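PDB 1VR8: GTP binding regulator from Thermotoga maritima, which is of unknown function but has a fold resembling that of the Ran-binding protein Mog1p, which suggests a possible role in regulating GTP binding. Local coordinates for residues Asp40-Val45 and Leu117-Gly122; Ala52-Glu57 and Glu127-His132; Lys73-Leu78 and Ala110-Asn115; Ser86-Leu91 and Gly97-Val102. All coordinates share one frame; numbering follows the deposited sequence.

Contact 1 of 4, residues Asp40-Val45 and Leu117-Gly122; sequences DSYGDV and LFIVEG. With GOL (glycerol), chain F.
Y42 reaches from a tight turn to strand 116-122, where its ring meets I119 and its hydroxyl meets E121. The packed part is the ring face under I119: the methyl CD1 sits 4.0 Å from the Y42 ring centroid, close to the ring normal, a CH-pi contact. With CG anti to the backbone N (chi1 176°), the tyrosine extends away from its own turn toward the strand. L78 of helix 71-79 and I108 of strand 106-113 also pack on Y42, and Y64 meets the ring edge-to-face. The looser side is the opposite face, where glycerol, probably from the crystallisation liquor, lies with C2 about 4.0 Å above the plane. The same glycerol bridges the two segments: G43 N donates an almost straight bond to O1 (2.8 Å), and O3 gives a longer one to E121 OE2 (3.2 Å). G43 belongs to a type II' turn running from Y42 to V45. At the ring edge, in the ring plane, Y42 OH donates to E121 OE1 at 2.6 Å, with carboxylate and ring planes 66° apart. Y64 OH is hydrogen-bonded to the other oxygen, OE2. A carboxylate served by two phenol hydroxyls, one to each oxygen, is held in a defined rotation and is probably stabilised in its ionised form.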
loop_
_atom_site.group_PDB
_atom_site.type_symbol
_atom_site.label_atom_id
_atom_site.label_comp_id
_atom_site.label_asym_id
_atom_site.label_seq_id
_atom_site.Cartn_x
_atom_site.Cartn_y
_atom_site.Cartn_z
ATOM N N ASP A 40 -14.774 -0.161 -1.907
ATOM C CA ASP A 40 -15.029 -0.448 -3.303
ATOM C C ASP A 40 -14.204 0.475 -4.200
ATOM O O ASP A 40 -14.101 0.249 -5.400
ATOM C CB ASP A 40 -16.473 -0.177 -3.627
ATOM C CG ASP A 40 -17.393 -1.198 -3.073
ATOM O OD1 ASP A 40 -17.070 -2.386 -3.141
ATOM O OD2 ASP A 40 -18.459 -0.809 -2.598
ATOM N N SER A 41 -13.669 1.538 -3.626
ATOM C CA SER A 41 -12.966 2.542 -4.414
ATOM C C SER A 41 -11.959 3.307 -3.576
ATOM O O SER A 41 -12.011 3.303 -2.343
ATOM C CB SER A 41 -13.955 3.504 -5.062
ATOM O OG SER A 41 -14.683 4.202 -4.076
ATOM N N TYR A 42 -11.004 3.910 -4.268
ATOM C CA TYR A 42 -10.136 4.910 -3.698
ATOM C C TYR A 42 -10.458 6.151 -4.514
ATOM O O TYR A 42 -10.126 6.226 -5.693
ATOM C CB TYR A 42 -8.678 4.522 -3.846
ATOM C CG TYR A 42 -7.739 5.599 -3.349
ATOM C CD1 TYR A 42 -7.310 6.624 -4.200
ATOM C CD2 TYR A 42 -7.295 5.615 -2.039
ATOM C CE1 TYR A 42 -6.468 7.630 -3.734
ATOM C CE2 TYR A 42 -6.443 6.584 -1.571
ATOM C CZ TYR A 42 -6.020 7.599 -2.423
ATOM O OH TYR A 42 -5.188 8.600 -1.954
ATOM N N GLY A 43 -11.151 7.094 -3.885
ATOM C CA GLY A 43 -11.735 8.236 -4.588
ATOM C C GLY A 43 -12.625 7.774 -5.718
ATOM O O GLY A 43 -13.536 6.975 -5.521
ATOM N N ASP A 44 -12.314 8.246 -6.916
ATOM C CA ASP A 44 -13.074 7.919 -8.114
ATOM C C ASP A 44 -12.556 6.654 -8.825
ATOM O O ASP A 44 -13.011 6.361 -9.927
ATOM C CB ASP A 44 -13.016 9.107 -9.090
ATOM C CG ASP A 44 -11.602 9.360 -9.626
ATOM N N VAL A 45 -11.606 5.927 -8.219
ATOM C CA VAL A 45 -11.029 4.754 -8.848
ATOM C C VAL A 45 -11.548 3.466 -8.220
ATOM O O VAL A 45 -11.428 3.288 -7.029
ATOM C CB VAL A 45 -9.507 4.818 -8.798
ATOM C CG1 VAL A 45 -8.909 3.541 -9.359
ATOM C CG2 VAL A 45 -9.028 6.037 -9.636
ATOM N N LEU A 117 -1.640 -4.506 -4.673
ATOM C CA LEU A 117 -1.535 -3.053 -4.787
ATOM C C LEU A 117 -1.703 -2.482 -3.388
ATOM O O LEU A 117 -2.653 -2.833 -2.697
ATOM C CB LEU A 117 -2.609 -2.517 -5.714
ATOM C CG LEU A 117 -2.950 -1.026 -5.625
ATOM C CD1 LEU A 117 -1.800 -0.150 -5.996
ATOM C CD2 LEU A 117 -4.149 -0.770 -6.521
ATOM N N PHE A 118 -0.783 -1.610 -2.992
ATOM C CA PHE A 118 -0.831 -0.910 -1.685
ATOM C C PHE A 118 -0.816 0.581 -1.890
ATOM O O PHE A 118 -0.123 1.073 -2.790
ATOM C CB PHE A 118 0.391 -1.300 -0.844
ATOM C CG PHE A 118 0.395 -2.758 -0.438
ATOM C CD1 PHE A 118 -0.355 -3.173 0.653
ATOM C CD2 PHE A 118 1.066 -3.694 -1.171
ATOM C CE1 PHE A 118 -0.394 -4.490 1.021
ATOM C CE2 PHE A 118 1.015 -5.040 -0.821
ATOM C CZ PHE A 118 0.286 -5.427 0.276
ATOM N N ILE A 119 -1.535 1.304 -1.037
ATOM C CA ILE A 119 -1.418 2.742 -0.962
ATOM C C ILE A 119 -1.234 3.073 0.517
ATOM O O ILE A 119 -2.011 2.601 1.381
ATOM C CB ILE A 119 -2.671 3.483 -1.465
ATOM C CG1 ILE A 119 -3.083 3.012 -2.880
ATOM C CG2 ILE A 119 -2.388 4.996 -1.430
ATOM C CD1 ILE A 119 -4.479 3.427 -3.256
ATOM N N VAL A 120 -0.222 3.872 0.817
ATOM C CA VAL A 120 -0.054 4.400 2.157
ATOM C C VAL A 120 -0.208 5.915 2.108
ATOM O O VAL A 120 0.419 6.593 1.281
ATOM C CB VAL A 120 1.316 4.039 2.730
ATOM C CG1 VAL A 120 1.533 4.659 4.117
ATOM C CG2 VAL A 120 1.445 2.571 2.835
ATOM N N GLU A 121 -1.041 6.453 2.982
ATOM C CA GLU A 121 -1.243 7.892 3.034
ATOM C C GLU A 121 -1.323 8.406 4.447
ATOM O O GLU A 121 -1.761 7.714 5.360
ATOM C CB GLU A 121 -2.446 8.341 2.198
ATOM C CG GLU A 121 -3.752 7.859 2.609
ATOM C CD GLU A 121 -4.941 8.485 1.821
ATOM O OE1 GLU A 121 -4.736 8.856 0.639
ATOM O OE2 GLU A 121 -6.069 8.533 2.417
ATOM N N GLY A 122 -0.883 9.639 4.631
ATOM C CA GLY A 122 -0.968 10.250 5.954
ATOM C C GLY A 122 -0.264 11.585 5.975
ATOM O O GLY A 122 0.537 11.892 5.090
HETATM C C1 GOL F . -10.907 7.589 -0.029
HETATM O O1 GOL F . -11.669 7.053 -1.096
HETATM C C2 GOL F . -9.793 8.521 -0.516
HETATM O O2 GOL F . -10.224 9.356 -1.568
HETATM C C3 GOL F . -9.341 9.410 0.636
HETATM O O3 GOL F . -8.066 9.942 0.338
#

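Contact 2 of 4, residues Ala52-Glu57 and Glu127-His132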
loop_
_atom_site.group_PDB
_atom_site.type_symbol
_atom_site.label_atom_id
_atom_site.label_comp_id
_atom_site.label_asym_id
_atom_site.label_seq_id
_atom_site.Cartn_x
_atom_site.Cartn_y
_atom_site.Cartn_z
ATOM N N ALA A 52 -7.026 0.190 6.241
ATOM C CA ALA A 52 -6.694 0.081 7.643
ATOM C C ALA A 52 -6.042 1.342 8.112
ATOM O O ALA A 52 -5.321 2.014 7.334
ATOM C CB ALA A 52 -5.755 -1.113 7.849
ATOM N N VAL A 53 -6.333 1.733 9.348
ATOM C CA VAL A 53 -5.673 2.853 9.990
ATOM C C VAL A 53 -4.788 2.341 11.117
ATOM O O VAL A 53 -5.244 1.587 11.990
ATOM C CB VAL A 53 -6.683 3.881 10.551
ATOM C CG1 VAL A 53 -5.951 5.079 11.165
ATOM C CG2 VAL A 53 -7.622 4.358 9.482
ATOM N N PHE A 54 -3.531 2.756 11.079
ATOM C CA PHE A 54 -2.570 2.437 12.122
ATOM C C PHE A 54 -2.248 3.711 12.859
ATOM O O PHE A 54 -1.912 4.726 12.252
ATOM C CB PHE A 54 -1.302 1.870 11.518
ATOM C CG PHE A 54 -1.467 0.517 10.922
ATOM C CD1 PHE A 54 -1.900 0.365 9.621
ATOM C CD2 PHE A 54 -1.140 -0.607 11.656
ATOM C CE1 PHE A 54 -2.059 -0.857 9.076
ATOM C CE2 PHE A 54 -1.266 -1.847 11.122
ATOM C CZ PHE A 54 -1.735 -1.999 9.843
ATOM N N GLU A 55 -2.336 3.658 14.176
ATOM C CA GLU A 55 -1.874 4.758 15.015
ATOM C C GLU A 55 -0.381 4.626 15.226
ATOM O O GLU A 55 0.106 3.563 15.589
ATOM C CB GLU A 55 -2.576 4.721 16.355
ATOM C CG GLU A 55 -4.078 4.814 16.296
ATOM C CD GLU A 55 -4.608 6.068 15.621
ATOM O OE1 GLU A 55 -3.939 7.138 15.669
ATOM O OE2 GLU A 55 -5.729 5.978 15.039
ATOM N N THR A 56 0.351 5.709 14.988
ATOM C CA THR A 56 1.810 5.680 15.055
ATOM C C THR A 56 2.214 6.887 15.877
ATOM O O THR A 56 1.381 7.717 16.234
ATOM C CB THR A 56 2.501 5.731 13.666
ATOM O OG1 THR A 56 2.492 7.074 13.146
ATOM C CG2 THR A 56 1.873 4.842 12.672
ATOM N N GLU A 57 3.492 6.977 16.206
ATOM C CA GLU A 57 3.958 8.133 16.972
ATOM C C GLU A 57 3.848 9.415 16.146
ATOM O O GLU A 57 3.875 10.511 16.686
ATOM C CB GLU A 57 5.403 7.947 17.421
ATOM C CG GLU A 57 6.406 7.709 16.326
ATOM C CD GLU A 57 7.838 7.847 16.839
ATOM O OE1 GLU A 57 8.125 8.838 17.552
ATOM O OE2 GLU A 57 8.677 6.979 16.511
ATOM N N GLU A 127 6.641 7.735 5.127
ATOM C CA GLU A 127 7.872 7.037 4.660
ATOM C C GLU A 127 8.332 5.947 5.672
ATOM O O GLU A 127 8.730 4.842 5.296
ATOM C CB GLU A 127 8.975 8.045 4.357
ATOM C CG GLU A 127 8.671 8.878 3.089
ATOM N N GLU A 128 8.227 6.274 6.949
ATOM C CA GLU A 128 8.587 5.350 8.031
ATOM C C GLU A 128 7.688 4.124 8.030
ATOM O O GLU A 128 8.146 2.998 8.183
ATOM C CB GLU A 128 8.526 6.086 9.362
ATOM C CG GLU A 128 9.611 7.183 9.543
ATOM C CD GLU A 128 9.283 8.556 8.913
ATOM O OE1 GLU A 128 8.196 8.768 8.293
ATOM O OE2 GLU A 128 10.163 9.450 9.030
ATOM N N PHE A 129 6.390 4.344 7.857
ATOM C CA PHE A 129 5.443 3.230 7.775
ATOM C C PHE A 129 5.699 2.376 6.539
ATOM O O PHE A 129 5.688 1.148 6.606
ATOM C CB PHE A 129 4.004 3.723 7.788
ATOM C CG PHE A 129 3.025 2.613 7.932
ATOM C CD1 PHE A 129 2.822 2.028 9.165
ATOM C CD2 PHE A 129 2.372 2.120 6.843
ATOM C CE1 PHE A 129 1.948 0.928 9.298
ATOM C CE2 PHE A 129 1.472 1.051 6.972
ATOM C CZ PHE A 129 1.273 0.475 8.205
ATOM N N VAL A 130 5.949 3.020 5.397
ATOM C CA VAL A 130 6.223 2.255 4.156
ATOM C C VAL A 130 7.439 1.364 4.371
ATOM O O VAL A 130 7.397 0.186 4.022
ATOM C CB VAL A 130 6.455 3.183 2.956
ATOM C CG1 VAL A 130 6.966 2.408 1.766
ATOM C CG2 VAL A 130 5.126 3.857 2.568
ATOM N N LYS A 131 8.490 1.894 4.985
ATOM C CA LYS A 131 9.700 1.124 5.250
ATOM C C LYS A 131 9.409 -0.078 6.156
ATOM O O LYS A 131 9.932 -1.169 5.960
ATOM C CB LYS A 131 10.791 1.995 5.867
ATOM C CG LYS A 131 12.162 1.379 5.846
ATOM C CD LYS A 131 12.555 0.857 4.438
ATOM C CE LYS A 131 14.082 0.689 4.284
ATOM N NZ LYS A 131 14.524 0.127 2.956
ATOM N N HIS A 132 8.564 0.145 7.157
ATOM C CA HIS A 132 8.068 -0.957 8.003
ATOM C C HIS A 132 7.374 -2.043 7.161
ATOM O O HIS A 132 7.670 -3.232 7.292
ATOM C CB HIS A 132 7.136 -0.429 9.090
ATOM C CG HIS A 132 6.437 -1.515 9.865
ATOM N ND1 HIS A 132 7.104 -2.410 10.670
ATOM C CD2 HIS A 132 5.128 -1.831 9.958
ATOM C CE1 HIS A 132 6.234 -3.245 11.217
ATOM N NE2 HIS A 132 5.024 -2.912 10.808
#
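F54, on strand 45-56, meets F129, on helix 126-138, mainly through the aromatic rings. From the start of the F54 side chain, CB lies 4.0 Å from F129 CE1. CG follows at 3.8 Å from the same atom, and CD1 makes the closest approach of the pair, 3.5 Å to F129 CZ. Farther out, CE1 remains 3.7 Å from that CZ, whereas CD2, across the ring, is 4.2 Å from F129 CE1. The leading corner of F129 thus lies over one face of F54, displaced toward the rim. The planes are inclined at 42°, making the pair oblique, with centroids 5.0 Å apart. This is helix-on-sheet packing: helix 126-138 lies against the antiparallel sheet, and F129 also rests on V61 and V120 of two other strands. The helical phenylalanine gets there because its CG stands anti to the backbone N (chi1 -171°), sending the ring outward to the sheet. Y31 meets F129 edge-to-face, while F54 also touches L26 and L33.

Contact 3 of 4, residues Lys73-Leu78 and Ala110-Asn115; sequences KIWKKL and AWWRKN. With AZI (azide ion), chain C.
One face of the W75 indole is covered by W112: atom CD1 of W112 stands 3.3 Å above that plane, shifted toward the rim, and comes within 3.5 Å of W75 CG. The two indoles are neither stacked nor edge-to-face; their five-membered rings are inclined at 50°, and their side chains run nearly at right angles. W112 has CG between its backbone N and carbonyl carbon, which swings its indole toward the helix; the CD1 corner is the part that makes the contact. At the W75 edge, NE1 donates to A110 O at 3.1 Å. The oxygen lies almost in the indole plane, yet NE1 approaches it from well above the carbonyl plane, 65° out of it. The same oxygen is also paired with the backbone N of F99 on the adjoining strand, so two donors probably share this buried acceptor, and the bond from NE1 fixes the rotation of the indole. A110 CB adds a looser contact, 4.2 Å from W75 CD1. Beyond the strand end, K114 NZ holds an azide ion at 2.7 Å from its N1, and I6 N binds that azide too. Helix segment 73-78 runs nearly antiparallel to strand segment 110-113, at 156° with the axes 8.6 Å apart. Its W75 also touches L117 of strand 116-122, V90 of strand 88-92 and the ring of F99 on strand 96-103, so one residue joins the helix to four strands.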
loop_
_atom_site.group_PDB
_atom_site.type_symbol
_atom_site.label_atom_id
_atom_site.label_comp_id
_atom_site.label_asym_id
_atom_site.label_seq_id
_atom_site.Cartn_x
_atom_site.Cartn_y
_atom_site.Cartn_z
ATOM N N LYS A 73 -3.646 -2.415 -13.579
ATOM C CA LYS A 73 -4.688 -1.587 -14.182
ATOM C C LYS A 73 -5.144 -0.500 -13.216
ATOM O O LYS A 73 -5.273 0.678 -13.588
ATOM C CB LYS A 73 -5.859 -2.490 -14.601
ATOM C CG LYS A 73 -7.015 -1.834 -15.329
ATOM C CD LYS A 73 -8.113 -2.873 -15.731
ATOM N N ILE A 74 -5.374 -0.897 -11.974
ATOM C CA ILE A 74 -5.853 0.020 -10.945
ATOM C C ILE A 74 -4.783 1.033 -10.605
ATOM O O ILE A 74 -5.058 2.238 -10.529
ATOM C CB ILE A 74 -6.264 -0.738 -9.652
ATOM C CG1 ILE A 74 -7.439 -1.652 -9.944
ATOM C CG2 ILE A 74 -6.620 0.255 -8.556
ATOM C CD1 ILE A 74 -7.715 -2.671 -8.815
ATOM N N TRP A 75 -3.562 0.549 -10.397
ATOM C CA TRP A 75 -2.434 1.438 -10.096
ATOM C C TRP A 75 -2.259 2.466 -11.221
ATOM O O TRP A 75 -2.063 3.673 -10.973
ATOM C CB TRP A 75 -1.138 0.619 -9.892
ATOM C CG TRP A 75 0.068 1.473 -9.557
ATOM C CD1 TRP A 75 0.516 1.851 -8.325
ATOM C CD2 TRP A 75 0.973 2.045 -10.506
ATOM N NE1 TRP A 75 1.654 2.615 -8.460
ATOM C CE2 TRP A 75 1.947 2.742 -9.787
ATOM C CE3 TRP A 75 1.077 1.985 -11.899
ATOM C CZ2 TRP A 75 2.974 3.425 -10.409
ATOM C CZ3 TRP A 75 2.122 2.654 -12.526
ATOM C CH2 TRP A 75 3.047 3.368 -11.787
ATOM N N LYS A 76 -2.377 2.028 -12.467
ATOM C CA LYS A 76 -2.292 2.990 -13.551
ATOM C C LYS A 76 -3.435 4.007 -13.518
ATOM O O LYS A 76 -3.203 5.171 -13.777
ATOM C CB LYS A 76 -2.221 2.295 -14.904
ATOM C CG LYS A 76 -0.814 1.807 -15.197
ATOM C CD LYS A 76 -0.604 1.433 -16.636
ATOM C CE LYS A 76 0.894 1.342 -16.964
ATOM N N LYS A 77 -4.657 3.569 -13.197
ATOM C CA LYS A 77 -5.775 4.504 -13.059
ATOM C C LYS A 77 -5.511 5.489 -11.927
ATOM O O LYS A 77 -5.830 6.668 -12.059
ATOM C CB LYS A 77 -7.091 3.761 -12.819
ATOM C CG LYS A 77 -7.722 3.243 -14.088
ATOM C CD LYS A 77 -8.863 2.257 -13.823
ATOM N N LEU A 78 -4.912 5.016 -10.835
ATOM C CA LEU A 78 -4.590 5.873 -9.690
ATOM C C LEU A 78 -3.560 6.906 -10.070
ATOM O O LEU A 78 -3.669 8.088 -9.721
ATOM C CB LEU A 78 -4.037 5.070 -8.519
ATOM C CG LEU A 78 -4.998 4.162 -7.770
ATOM C CD1 LEU A 78 -4.194 3.288 -6.798
ATOM C CD2 LEU A 78 -6.033 4.977 -7.050
ATOM N N ALA A 110 2.127 4.731 -3.461
ATOM C CA ALA A 110 1.304 3.636 -3.969
ATOM C C ALA A 110 2.185 2.743 -4.835
ATOM O O ALA A 110 2.892 3.258 -5.705
ATOM C CB ALA A 110 0.159 4.164 -4.785
ATOM N N TRP A 111 2.109 1.428 -4.619
ATOM C CA TRP A 111 2.915 0.508 -5.425
ATOM C C TRP A 111 2.152 -0.775 -5.705
ATOM O O TRP A 111 1.231 -1.148 -4.963
ATOM C CB TRP A 111 4.275 0.239 -4.754
ATOM C CG TRP A 111 4.290 -0.604 -3.509
ATOM C CD1 TRP A 111 4.566 -1.928 -3.437
ATOM C CD2 TRP A 111 3.995 -0.189 -2.150
ATOM N NE1 TRP A 111 4.471 -2.366 -2.151
ATOM C CE2 TRP A 111 4.121 -1.324 -1.338
ATOM C CE3 TRP A 111 3.618 1.014 -1.561
ATOM C CZ2 TRP A 111 3.931 -1.276 0.037
ATOM C CZ3 TRP A 111 3.421 1.057 -0.198
ATOM C CH2 TRP A 111 3.569 -0.078 0.581
ATOM N N TRP A 112 2.518 -1.410 -6.815
ATOM C CA TRP A 112 1.939 -2.679 -7.212
ATOM C C TRP A 112 3.053 -3.617 -7.668
ATOM O O TRP A 112 4.101 -3.176 -8.163
ATOM C CB TRP A 112 0.851 -2.537 -8.293
ATOM C CG TRP A 112 1.406 -2.487 -9.682
ATOM C CD1 TRP A 112 1.902 -1.391 -10.330
ATOM C CD2 TRP A 112 1.651 -3.601 -10.532
ATOM N NE1 TRP A 112 2.392 -1.749 -11.542
ATOM C CE2 TRP A 112 2.243 -3.103 -11.708
ATOM C CE3 TRP A 112 1.376 -4.962 -10.446
ATOM C CZ2 TRP A 112 2.597 -3.930 -12.782
ATOM C CZ3 TRP A 112 1.725 -5.785 -11.523
ATOM C CH2 TRP A 112 2.351 -5.269 -12.661
ATOM N N ARG A 113 2.798 -4.902 -7.470
ATOM C CA ARG A 113 3.618 -5.968 -8.006
ATOM C C ARG A 113 2.825 -7.259 -7.871
ATOM O O ARG A 113 2.061 -7.434 -6.915
ATOM C CB ARG A 113 4.956 -6.050 -7.291
ATOM C CG ARG A 113 5.991 -6.957 -8.000
ATOM C CD ARG A 113 7.375 -6.795 -7.349
ATOM N NE ARG A 113 8.447 -7.534 -8.035
ATOM C CZ ARG A 113 8.693 -8.840 -7.902
ATOM N NH1 ARG A 113 7.940 -9.593 -7.109
ATOM N NH2 ARG A 113 9.694 -9.410 -8.565
ATOM N N LYS A 114 3.002 -8.151 -8.824
ATOM C CA LYS A 114 2.249 -9.396 -8.885
ATOM C C LYS A 114 0.741 -9.100 -8.717
ATOM O O LYS A 114 0.184 -8.348 -9.507
ATOM C CB LYS A 114 2.778 -10.402 -7.841
ATOM C CG LYS A 114 4.254 -10.815 -8.055
ATOM C CD LYS A 114 4.465 -11.558 -9.351
ATOM C CE LYS A 114 5.916 -12.094 -9.490
ATOM N NZ LYS A 114 6.110 -12.822 -10.782
ATOM N N ASN A 115 0.112 -9.699 -7.702
ATOM C CA ASN A 115 -1.321 -9.589 -7.475
ATOM C C ASN A 115 -1.663 -8.652 -6.295
ATOM O O ASN A 115 -2.751 -8.756 -5.715
ATOM C CB ASN A 115 -1.978 -10.960 -7.293
ATOM C CG ASN A 115 -1.402 -11.760 -6.131
ATOM O OD1 ASN A 115 -0.217 -11.652 -5.821
ATOM N ND2 ASN A 115 -2.240 -12.616 -5.516
HETATM N N1 AZI C . 8.821 -13.224 -10.933
HETATM N N2 AZI C . 9.549 -13.479 -11.852
HETATM N N3 AZI C . 10.579 -13.624 -12.457
#

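Contact 4 of 4, residues Ser86-Leu91 and Gly97-Val102; sequences SIRSVL and GKFSTV. With AZI (azide ion), chain B.
S89 and L91 pair with S100 and K98 in an antiparallel beta hairpin, strand 88-92 against strand 96-103, the latter flanked on its other side by strand 106-113. Both are hydrogen-bonded pairs: S89 N to S100 O (2.9 Å) is answered by S100 N to S89 O, and L91 N to K98 O (2.8 Å) by K98 N to L91 O. Between them V90 and F99 form a non-hydrogen-bonded pair whose side chains lie side by side, V90 CG2 4.1 Å from F99 CB. On that face, turned to helix 71-79, one of two deposited conformers of R88 bends at chi3 (-68°) and brings NH1 over the F99 ring, with CZ 5.0 Å from the centroid in a cation-pi contact. This contact may therefore be intermittent; R88 NH1 also makes a weak bond to N79. Past the regular pairing, a water accepts from S86 N and donates to V102 O (2.6 Å). The other face, carrying S89, L91, K98 and S100, receives an azide ion: S100 OG donates to its N1 at 2.9 Å. K98 lies along the ion; its NZ bonds Y134 OH, not the azide, yet its charge probably also favours the anion.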
loop_
_atom_site.group_PDB
_atom_site.type_symbol
_atom_site.label_atom_id
_atom_site.label_comp_id
_atom_site.label_asym_id
_atom_site.label_seq_id
_atom_site.Cartn_x
_atom_site.Cartn_y
_atom_site.Cartn_z
ATOM N N SER A 86 0.030 18.441 -7.278
ATOM C CA SER A 86 0.875 19.331 -8.033
ATOM C C SER A 86 2.162 18.608 -8.439
ATOM O O SER A 86 2.651 18.798 -9.532
ATOM C CB SER A 86 1.189 20.564 -7.184
ATOM O OG SER A 86 0.023 21.358 -7.021
ATOM N N ILE A 87 2.691 17.793 -7.538
ATOM C CA ILE A 87 3.928 17.060 -7.778
ATOM C C ILE A 87 3.727 15.549 -7.721
ATOM O O ILE A 87 2.974 14.995 -6.906
ATOM C CB ILE A 87 5.026 17.463 -6.746
ATOM C CG1 ILE A 87 6.412 16.904 -7.125
ATOM C CG2 ILE A 87 4.653 16.978 -5.345
ATOM C CD1 ILE A 87 7.019 17.532 -8.341
ATOM N N ARG A 88 4.468 14.849 -8.554
ATOM C CA ARG A 88 4.428 13.404 -8.578
ATOM C C ARG A 88 5.765 12.815 -9.029
ATOM O O ARG A 88 6.423 13.392 -9.890
ATOM C CB ARG A 88 3.335 12.966 -9.556
ATOM C CG ARG A 88 3.040 11.479 -9.572
ATOM C CD ARG A 88 1.989 11.196 -10.652
ATOM N NE ARG A 88 0.685 11.769 -10.294
ATOM C CZ ARG A 88 -0.252 11.161 -9.570
ATOM N NH1 ARG A 88 -0.080 9.931 -9.129
ATOM N NH2 ARG A 88 -1.402 11.789 -9.305
ATOM N N SER A 89 6.119 11.665 -8.469
ATOM C CA SER A 89 7.285 10.892 -8.908
ATOM C C SER A 89 6.787 9.496 -9.236
ATOM O O SER A 89 6.111 8.874 -8.416
ATOM C CB SER A 89 8.335 10.804 -7.812
ATOM O OG SER A 89 9.451 10.064 -8.298
ATOM N N VAL A 90 7.137 8.982 -10.412
ATOM C CA VAL A 90 6.575 7.714 -10.886
ATOM C C VAL A 90 7.658 6.788 -11.465
ATOM O O VAL A 90 8.382 7.181 -12.359
ATOM C CB VAL A 90 5.525 7.939 -12.016
ATOM C CG1 VAL A 90 4.753 6.633 -12.315
ATOM C CG2 VAL A 90 4.542 9.028 -11.619
ATOM N N LEU A 91 7.690 5.557 -10.949
ATOM C CA LEU A 91 8.435 4.445 -11.541
ATOM C C LEU A 91 7.425 3.506 -12.104
ATOM O O LEU A 91 6.589 3.016 -11.381
ATOM C CB LEU A 91 9.221 3.715 -10.463
ATOM C CG LEU A 91 9.892 2.415 -10.899
ATOM C CD1 LEU A 91 10.934 2.692 -11.913
ATOM C CD2 LEU A 91 10.497 1.725 -9.654
ATOM N N GLY A 97 5.266 -1.121 -10.249
ATOM C CA GLY A 97 5.265 0.318 -10.259
ATOM C C GLY A 97 5.163 0.900 -8.869
ATOM O O GLY A 97 4.647 0.255 -7.943
ATOM N N LYS A 98 5.652 2.126 -8.736
ATOM C CA LYS A 98 5.567 2.876 -7.517
ATOM C C LYS A 98 5.446 4.357 -7.872
ATOM O O LYS A 98 6.166 4.840 -8.737
ATOM C CB LYS A 98 6.830 2.671 -6.681
ATOM C CG LYS A 98 6.821 3.459 -5.373
ATOM C CD LYS A 98 8.149 3.282 -4.617
ATOM C CE LYS A 98 8.135 4.053 -3.304
ATOM N NZ LYS A 98 9.370 3.848 -2.471
ATOM N N PHE A 99 4.527 5.057 -7.219
ATOM C CA PHE A 99 4.524 6.510 -7.255
ATOM C C PHE A 99 4.451 7.102 -5.872
ATOM O O PHE A 99 3.973 6.469 -4.933
ATOM C CB PHE A 99 3.461 7.100 -8.201
ATOM C CG PHE A 99 2.026 6.922 -7.745
ATOM C CD1 PHE A 99 1.472 7.750 -6.746
ATOM C CD2 PHE A 99 1.194 6.013 -8.378
ATOM C CE1 PHE A 99 0.123 7.603 -6.360
ATOM C CE2 PHE A 99 -0.157 5.865 -8.006
ATOM C CZ PHE A 99 -0.687 6.658 -6.994
ATOM N N SER A 100 4.966 8.318 -5.760
ATOM C CA SER A 100 4.847 9.136 -4.561
ATOM C C SER A 100 4.326 10.508 -4.923
ATOM O O SER A 100 4.762 11.117 -5.916
ATOM C CB SER A 100 6.202 9.295 -3.875
ATOM O OG SER A 100 6.694 8.018 -3.481
ATOM N N THR A 101 3.433 11.035 -4.096
ATOM C CA THR A 101 2.886 12.347 -4.341
ATOM C C THR A 101 2.434 12.978 -3.018
ATOM O O THR A 101 2.576 12.384 -1.944
ATOM C CB THR A 101 1.726 12.262 -5.379
ATOM O OG1 THR A 101 1.316 13.572 -5.760
ATOM C CG2 THR A 101 0.554 11.472 -4.841
ATOM N N VAL A 102 1.917 14.181 -3.126
ATOM C CA VAL A 102 1.423 14.914 -1.961
ATOM C C VAL A 102 0.085 15.533 -2.334
ATOM O O VAL A 102 -0.010 16.135 -3.372
ATOM C CB VAL A 102 2.406 16.041 -1.581
ATOM C CG1 VAL A 102 1.920 16.737 -0.327
ATOM C CG2 VAL A 102 3.769 15.465 -1.344
HETATM N N1 AZI B . 8.654 7.334 -5.487
HETATM N N2 AZI B . 8.687 6.919 -6.577
HETATM N N3 AZI B . 8.754 6.483 -7.658
HETATM O O HOH W 1 1.224 17.905 -4.817
#

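Overall arrangement
All four contacts reach one antiparallel sheet. Contact 1 and contact 3, with centres about 10 Å apart, share neighbouring strands, joined by F118 N to W111 O at 2.9 Å; their side chains also meet at Y42 and L78. Contact 4, with its centre about 12 Å from that of contact 3, continues the sheet, with A110 O 2.9 Å from F99 N. Helix 71-79 in contact 3 and helix 126-138 in contact 2 lie on opposite faces; the centres of these contacts are about 20 Å apart. V120 links contact 1 to contact 2, its CB 3.8 Å from V130 CG2. Separate azide ions sit at contacts 3 and 4, probably from the crystallisation liquor.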